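PDB 4O9D: Rik1-associated factor 1 from Schizosaccharomyces pombe, which belongs to the Clr4 methyltransferase complex, which helps establish heterochromatin by ubiquitylating and methylating histone H3. Local coordinates for residues G247-S252 against N282-S287. Sequence-based numbering, arbitrary orientation.
Sequences GFVASS and NHATIS
With chi1 at -74°, Val249 sets CG1 anti to its own carbonyl carbon and CG2 between the backbone N and that carbon, so its two methyls meet different parts of strand 282-286. Ile286 likewise turns CG1 anti to its carbonyl carbon, and chi2 of 162° leaves CD1 anti to CA, at the end of an extended chain that meets strand 247-252. Val249 CG1 presses against Ile286 CG1 at 3.5 Å, a tight carbon pair, and the two side chains cross obliquely. The other methyl, Val249 CG2, lies 3.8 Å from Thr285 C, over the backbone of the facing strand, and reaches Ala284 CB at 4.0 Å. Beyond the valine, the Ile286 tip rests on main chain: CD1 approaches Gly247 O at 3.8 Å and is about as near to Phe248 CA. Toward the opposite end of strand 247-252, Ser251 turns its carbon to the interface, its CB 3.8 Å from Ala284 CB, while its hydroxyl is hydrogen-bonded to Thr237 OG1.

These strands belong to neighbouring blades of the WD-repeat propeller. Strand 247-252 is the second strand of one four-stranded sheet; strand 282-286 edges the next and lies in the repeat WD 2. The strands run nearly antiparallel, at 156°, but their axes come no closer than 6.6 Å, so side chains fill the interface. Tyr262, on strand 258-264, touches both Val249 and Ile286. An alanine in place of Val249 would probably open a gap between Ile286 CG1 and Ala284 CB and leave the isoleucine without its closest partner on the facing strand. Without hydrogen bonds between the two segments, their buried contact depends on the fit of small and branched aliphatic groups, as in the apolar packing that joins adjacent propeller blades.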
loop_
_atom_site.group_PDB
_atom_site.type_symbol
_atom_site.label_atom_id
_atom_site.label_comp_id
_atom_site.label_asym_id
_atom_site.label_seq_id
_atom_site.Cartn_x
_atom_site.Cartn_y
_atom_site.Cartn_z
ATOM N N GLY A 247 -12.629 -1.937 13.007
ATOM C CA GLY A 247 -11.319 -2.089 13.616
ATOM C C GLY A 247 -10.198 -2.203 12.599
ATOM O O GLY A 247 -10.438 -2.437 11.409
ATOM N N PHE A 248 -8.967 -2.027 13.065
ATOM C CA PHE A 248 -7.816 -2.127 12.195
ATOM C C PHE A 248 -6.679 -2.810 12.919
ATOM O O PHE A 248 -6.693 -2.902 14.153
ATOM C CB PHE A 248 -7.397 -0.750 11.658
ATOM C CG PHE A 248 -6.932 0.236 12.722
ATOM C CD1 PHE A 248 -7.845 0.947 13.484
ATOM C CD2 PHE A 248 -5.583 0.516 12.883
ATOM C CE1 PHE A 248 -7.418 1.865 14.453
ATOM C CE2 PHE A 248 -5.145 1.417 13.828
ATOM C CZ PHE A 248 -6.068 2.103 14.619
ATOM N N VAL A 249 -5.733 -3.348 12.153
ATOM C CA VAL A 249 -4.528 -3.901 12.745
ATOM C C VAL A 249 -3.360 -3.027 12.341
ATOM O O VAL A 249 -3.373 -2.424 11.272
ATOM C CB VAL A 249 -4.220 -5.356 12.308
ATOM C CG1 VAL A 249 -5.196 -6.372 13.006
ATOM C CG2 VAL A 249 -4.231 -5.501 10.765
ATOM N N ALA A 250 -2.361 -2.982 13.210
ATOM C CA ALA A 250 -1.095 -2.326 12.942
ATOM C C ALA A 250 0.018 -3.256 13.352
ATOM O O ALA A 250 -0.028 -3.821 14.441
ATOM C CB ALA A 250 -0.992 -1.068 13.726
ATOM N N SER A 251 1.033 -3.398 12.514
ATOM C CA SER A 251 2.157 -4.261 12.867
ATOM C C SER A 251 3.402 -3.423 13.120
ATOM O O SER A 251 3.588 -2.378 12.524
ATOM C CB SER A 251 2.427 -5.294 11.763
ATOM O OG SER A 251 2.825 -4.649 10.528
ATOM N N SER A 252 4.274 -3.897 14.007
ATOM C CA SER A 252 5.548 -3.242 14.210
ATOM C C SER A 252 6.701 -4.247 14.321
ATOM O O SER A 252 6.482 -5.425 14.611
ATOM C CB SER A 252 5.491 -2.412 15.501
ATOM O OG SER A 252 5.320 -3.295 16.621
ATOM N N ASN A 282 6.273 -7.297 7.000
ATOM C CA ASN A 282 5.944 -6.459 5.841
ATOM C C ASN A 282 4.459 -6.068 5.816
ATOM O O ASN A 282 4.131 -4.931 5.465
ATOM C CB ASN A 282 6.247 -7.177 4.517
ATOM C CG ASN A 282 7.743 -7.333 4.238
ATOM O OD1 ASN A 282 8.580 -6.641 4.798
ATOM N ND2 ASN A 282 8.068 -8.255 3.350
ATOM N N HIS A 283 3.563 -7.005 6.154
ATOM C CA HIS A 283 2.122 -6.763 6.003
ATOM C C HIS A 283 1.322 -7.504 7.066
ATOM O O HIS A 283 1.525 -8.713 7.271
ATOM C CB HIS A 283 1.614 -7.238 4.619
ATOM C CG HIS A 283 2.264 -6.550 3.461
ATOM N ND1 HIS A 283 1.977 -5.248 3.120
ATOM C CD2 HIS A 283 3.201 -6.978 2.574
ATOM C CE1 HIS A 283 2.719 -4.891 2.082
ATOM N NE2 HIS A 283 3.457 -5.925 1.721
ATOM N N ALA A 284 0.399 -6.795 7.711
ATOM C CA ALA A 284 -0.588 -7.428 8.589
ATOM C C ALA A 284 -1.980 -7.229 8.001
ATOM O O ALA A 284 -2.246 -6.173 7.396
ATOM C CB ALA A 284 -0.520 -6.812 9.977
ATOM N N THR A 285 -2.878 -8.209 8.167
ATOM C CA THR A 285 -4.269 -8.016 7.728
ATOM C C THR A 285 -5.271 -8.544 8.751
ATOM O O THR A 285 -4.905 -9.134 9.774
ATOM C CB THR A 285 -4.598 -8.699 6.347
ATOM O OG1 THR A 285 -4.741 -10.116 6.530
ATOM C CG2 THR A 285 -3.506 -8.406 5.320
ATOM N N ILE A 286 -6.541 -8.268 8.486
ATOM C CA ILE A 286 -7.629 -8.942 9.178
ATOM C C ILE A 286 -8.453 -9.624 8.109
ATOM O O ILE A 286 -8.702 -9.015 7.065
ATOM C CB ILE A 286 -8.587 -7.944 9.861
ATOM C CG1 ILE A 286 -7.858 -7.062 10.870
ATOM C CG2 ILE A 286 -9.718 -8.711 10.535
ATOM C CD1 ILE A 286 -8.645 -5.791 11.234
ATOM N N SER A 287 -8.949 -10.828 8.376
ATOM C CA SER A 287 -9.822 -11.508 7.415
ATOM C C SER A 287 -11.106 -10.735 7.158
ATOM O O SER A 287 -11.517 -9.907 7.968
ATOM C CB SER A 287 -10.177 -12.941 7.881
ATOM O OG SER A 287 -10.957 -12.921 9.072
#